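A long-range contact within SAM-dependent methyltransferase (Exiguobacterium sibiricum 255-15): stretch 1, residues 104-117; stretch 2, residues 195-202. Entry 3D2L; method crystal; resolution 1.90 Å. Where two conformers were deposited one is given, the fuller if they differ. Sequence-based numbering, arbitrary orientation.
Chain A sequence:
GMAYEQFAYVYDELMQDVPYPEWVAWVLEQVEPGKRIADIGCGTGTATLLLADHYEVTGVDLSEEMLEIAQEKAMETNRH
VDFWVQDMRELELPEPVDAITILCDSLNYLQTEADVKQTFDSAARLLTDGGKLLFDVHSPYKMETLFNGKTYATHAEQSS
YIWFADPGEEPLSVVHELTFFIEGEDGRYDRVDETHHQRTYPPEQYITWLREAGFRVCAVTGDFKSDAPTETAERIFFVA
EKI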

# COMPACT_ATOMS: atom_id res chain seq x y z
N CYS A 104 2.63 -0.57 2.08
CA CYS A 104 3.53 -0.65 0.94
C CYS A 104 3.38 0.51 -0.04
O CYS A 104 3.24 0.31 -1.23
CB CYS A 104 3.34 -1.98 0.23
SG CYS A 104 3.44 -3.40 1.41
N ASP A 105 3.44 1.72 0.49
CA ASP A 105 3.35 2.95 -0.30
C ASP A 105 2.10 3.10 -1.17
O ASP A 105 2.05 3.92 -2.11
CB ASP A 105 4.65 3.28 -1.07
CG ASP A 105 5.11 2.16 -2.01
OD1 ASP A 105 5.82 1.27 -1.53
OD2 ASP A 105 4.82 2.20 -3.22
N SER A 106 1.04 2.35 -0.82
CA SER A 106 -0.22 2.45 -1.52
C SER A 106 -0.81 3.87 -1.42
O SER A 106 -1.47 4.36 -2.36
CB SER A 106 -1.21 1.48 -0.93
OG SER A 106 -2.37 1.47 -1.72
N LEU A 107 -0.57 4.53 -0.29
CA LEU A 107 -1.09 5.89 -0.09
C LEU A 107 -0.47 6.82 -1.07
O LEU A 107 -1.09 7.83 -1.47
CB LEU A 107 -0.85 6.37 1.36
CG LEU A 107 -1.63 7.65 1.71
CD1 LEU A 107 -3.10 7.44 1.98
CD2 LEU A 107 -0.92 8.28 2.91
N ASN A 108 0.76 6.52 -1.50
CA ASN A 108 1.45 7.38 -2.46
C ASN A 108 0.88 7.45 -3.89
O ASN A 108 1.28 8.31 -4.67
CB ASN A 108 2.97 7.10 -2.50
CG ASN A 108 3.68 7.51 -1.24
OD1 ASN A 108 4.25 6.65 -0.56
ND2 ASN A 108 3.57 8.76 -0.85
N TYR A 109 -0.07 6.58 -4.22
CA TYR A 109 -0.72 6.61 -5.51
C TYR A 109 -1.71 7.76 -5.61
O TYR A 109 -2.08 8.13 -6.69
CB TYR A 109 -1.38 5.28 -5.84
CG TYR A 109 -0.35 4.21 -6.15
CD1 TYR A 109 0.31 4.16 -7.37
CD2 TYR A 109 -0.10 3.22 -5.23
CE1 TYR A 109 1.29 3.13 -7.62
CE2 TYR A 109 0.84 2.24 -5.45
CZ TYR A 109 1.53 2.20 -6.64
OH TYR A 109 2.45 1.19 -6.78
N LEU A 110 -2.08 8.36 -4.47
CA LEU A 110 -2.96 9.51 -4.48
C LEU A 110 -2.27 10.61 -5.21
O LEU A 110 -1.06 10.75 -5.09
CB LEU A 110 -3.34 9.94 -3.07
CG LEU A 110 -4.15 8.85 -2.33
CD1 LEU A 110 -4.47 9.26 -0.88
CD2 LEU A 110 -5.40 8.56 -3.13
N GLN A 111 -3.04 11.45 -5.90
CA GLN A 111 -2.43 12.46 -6.74
C GLN A 111 -2.42 13.87 -6.21
O GLN A 111 -1.57 14.66 -6.61
CB GLN A 111 -3.09 12.41 -8.12
CG GLN A 111 -2.86 11.05 -8.80
CD GLN A 111 -3.22 11.03 -10.28
OE1 GLN A 111 -3.77 12.01 -10.82
NE2 GLN A 111 -2.92 9.90 -10.93
N THR A 112 -3.36 14.21 -5.33
CA THR A 112 -3.47 15.58 -4.84
C THR A 112 -3.48 15.60 -3.33
O THR A 112 -3.59 14.58 -2.67
CB THR A 112 -4.76 16.26 -5.36
OG1 THR A 112 -5.91 15.51 -4.92
CG2 THR A 112 -4.79 16.32 -6.87
N GLU A 113 -3.30 16.79 -2.80
CA GLU A 113 -3.39 17.03 -1.37
C GLU A 113 -4.82 16.72 -0.92
O GLU A 113 -5.02 16.05 0.10
CB GLU A 113 -2.95 18.45 -1.06
CG GLU A 113 -1.48 18.69 -1.53
CD GLU A 113 -0.92 20.05 -1.16
OE1 GLU A 113 -1.44 20.66 -0.19
OE2 GLU A 113 0.06 20.48 -1.81
N ALA A 114 -5.80 17.13 -1.71
CA ALA A 114 -7.22 16.87 -1.40
C ALA A 114 -7.52 15.41 -1.26
O ALA A 114 -8.25 15.02 -0.35
CB ALA A 114 -8.14 17.51 -2.48
N ASP A 115 -6.96 14.59 -2.15
CA ASP A 115 -7.14 13.14 -2.10
C ASP A 115 -6.69 12.55 -0.79
O ASP A 115 -7.33 11.61 -0.26
CB ASP A 115 -6.30 12.44 -3.20
CG ASP A 115 -6.71 12.76 -4.61
OD1 ASP A 115 -7.85 13.17 -4.89
OD2 ASP A 115 -5.85 12.51 -5.48
N VAL A 116 -5.55 13.03 -0.29
CA VAL A 116 -5.03 12.56 0.98
C VAL A 116 -5.98 12.99 2.16
O VAL A 116 -6.29 12.19 3.02
CB VAL A 116 -3.57 13.06 1.25
CG1 VAL A 116 -3.06 12.46 2.56
CG2 VAL A 116 -2.59 12.65 0.05
N LYS A 117 -6.46 14.21 2.13
CA LYS A 117 -7.38 14.70 3.19
C LYS A 117 -8.68 13.91 3.13
O LYS A 117 -9.22 13.49 4.16
CB LYS A 117 -7.59 16.21 3.08
CG LYS A 117 -6.33 17.01 3.29
CD LYS A 117 -6.55 18.54 3.33
CE LYS A 117 -6.59 19.18 1.97
N THR A 195 1.45 2.98 -16.90
CA THR A 195 2.07 4.14 -16.29
C THR A 195 1.39 4.34 -14.93
O THR A 195 0.19 4.37 -14.83
CB THR A 195 1.92 5.40 -17.14
OG1 THR A 195 2.33 5.10 -18.47
CG2 THR A 195 2.79 6.52 -16.59
N HIS A 196 2.21 4.42 -13.90
CA HIS A 196 1.78 4.61 -12.53
C HIS A 196 2.40 5.89 -12.02
O HIS A 196 3.53 6.22 -12.35
CB HIS A 196 2.18 3.42 -11.68
CG HIS A 196 1.55 2.13 -12.15
ND1 HIS A 196 0.25 1.78 -11.84
CD2 HIS A 196 2.02 1.15 -12.95
CE1 HIS A 196 -0.05 0.63 -12.41
NE2 HIS A 196 1.01 0.22 -13.08
N HIS A 197 1.63 6.59 -11.19
CA HIS A 197 2.04 7.87 -10.64
C HIS A 197 2.06 7.79 -9.14
O HIS A 197 1.11 7.33 -8.52
CB HIS A 197 1.05 8.95 -11.08
CG HIS A 197 1.00 9.13 -12.56
ND1 HIS A 197 1.91 9.91 -13.24
CD2 HIS A 197 0.21 8.56 -13.51
CE1 HIS A 197 1.67 9.84 -14.54
NE2 HIS A 197 0.64 9.03 -14.73
N GLN A 198 3.15 8.27 -8.55
CA GLN A 198 3.23 8.36 -7.10
C GLN A 198 3.75 9.71 -6.66
O GLN A 198 4.49 10.36 -7.39
CB GLN A 198 4.08 7.25 -6.52
CG GLN A 198 3.38 5.93 -6.44
CD GLN A 198 4.22 4.92 -5.70
OE1 GLN A 198 5.45 4.82 -5.95
NE2 GLN A 198 3.59 4.16 -4.78
N ARG A 199 3.30 10.13 -5.48
CA ARG A 199 3.69 11.39 -4.95
C ARG A 199 3.78 11.29 -3.43
O ARG A 199 2.98 10.61 -2.75
CB ARG A 199 2.68 12.49 -5.38
CG ARG A 199 2.98 13.87 -4.86
CD ARG A 199 1.94 14.83 -5.35
NE ARG A 199 2.22 16.18 -4.89
CZ ARG A 199 1.44 17.20 -5.13
NH1 ARG A 199 0.34 17.05 -5.86
NH2 ARG A 199 1.79 18.40 -4.67
N THR A 200 4.79 11.96 -2.89
CA THR A 200 4.97 11.99 -1.48
C THR A 200 5.17 13.43 -1.01
O THR A 200 5.17 14.39 -1.82
CB THR A 200 6.07 10.98 -1.01
OG1 THR A 200 5.81 10.61 0.34
CG2 THR A 200 7.51 11.56 -1.18
N TYR A 201 5.25 13.56 0.31
CA TYR A 201 5.38 14.81 1.03
C TYR A 201 6.33 14.62 2.21
O TYR A 201 6.57 13.46 2.67
CB TYR A 201 4.00 15.25 1.56
CG TYR A 201 2.96 15.40 0.47
CD1 TYR A 201 2.14 14.33 0.10
CD2 TYR A 201 2.81 16.61 -0.21
CE1 TYR A 201 1.22 14.45 -0.92
CE2 TYR A 201 1.86 16.76 -1.20
CZ TYR A 201 1.07 15.67 -1.55
OH TYR A 201 0.13 15.80 -2.56
N PRO A 202 6.92 15.73 2.70
CA PRO A 202 7.69 15.62 3.94
C PRO A 202 6.78 15.05 5.05
O PRO A 202 5.59 15.32 5.07
CB PRO A 202 8.09 17.06 4.23
CG PRO A 202 8.13 17.72 2.89
CD PRO A 202 7.00 17.08 2.12
O HOH W 1 -2.21 7.71 -9.25
O HOH W 2 -1.06 13.68 -3.20
O HOH W 3 0.23 11.13 -2.83
O HOH W 4 -2.29 18.99 -4.80

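Stretch 1 meets the strand at D105, whose CA-to-CB bond points toward it. Q198 NE2 donates to D105 OD2 at 2.8 Å, with an N-H...acceptor angle of 173°, so the bond is nearly linear.

N108 holds the strand by two hydrogen bonds running in opposite senses: R199 N donates to N108 O (2.8 Å, 157°), and N108 ND2 donates to R199 O (2.7 Å, 155°). One asparagine thus satisfies both backbone polar groups of R199. Its carbonyl also receives a CA-H...O contact, Q198 CA to N108 O at 3.1 Å.

Y109 lies closest in register to Q198, with the two CA atoms 4.6 Å apart. Q198 packs over one face of the tyrosine ring: its CG stands 3.9 Å from the ring centroid, 24° off the normal, which supports a CH-pi assignment. Water 1 accepts from Q111 NE2 (2.9 Å) and donates to Y109 O (2.6 Å) and, weakly, to H197 O (3.4 Å), bridging the stretches.

Further along, the extended side chain of R199 reaches Q111, where NH1 donates to Q111 O (3.2 Å, 146°) near the guanidinium plane. E113 OE2 is 3.9 Å from R199 NH2, a long salt bridge; the oxygen lies well out of that plane, so the attraction is of charges alone. V116 CG2 closes the contact against Y201 CE1 at 4.3 Å.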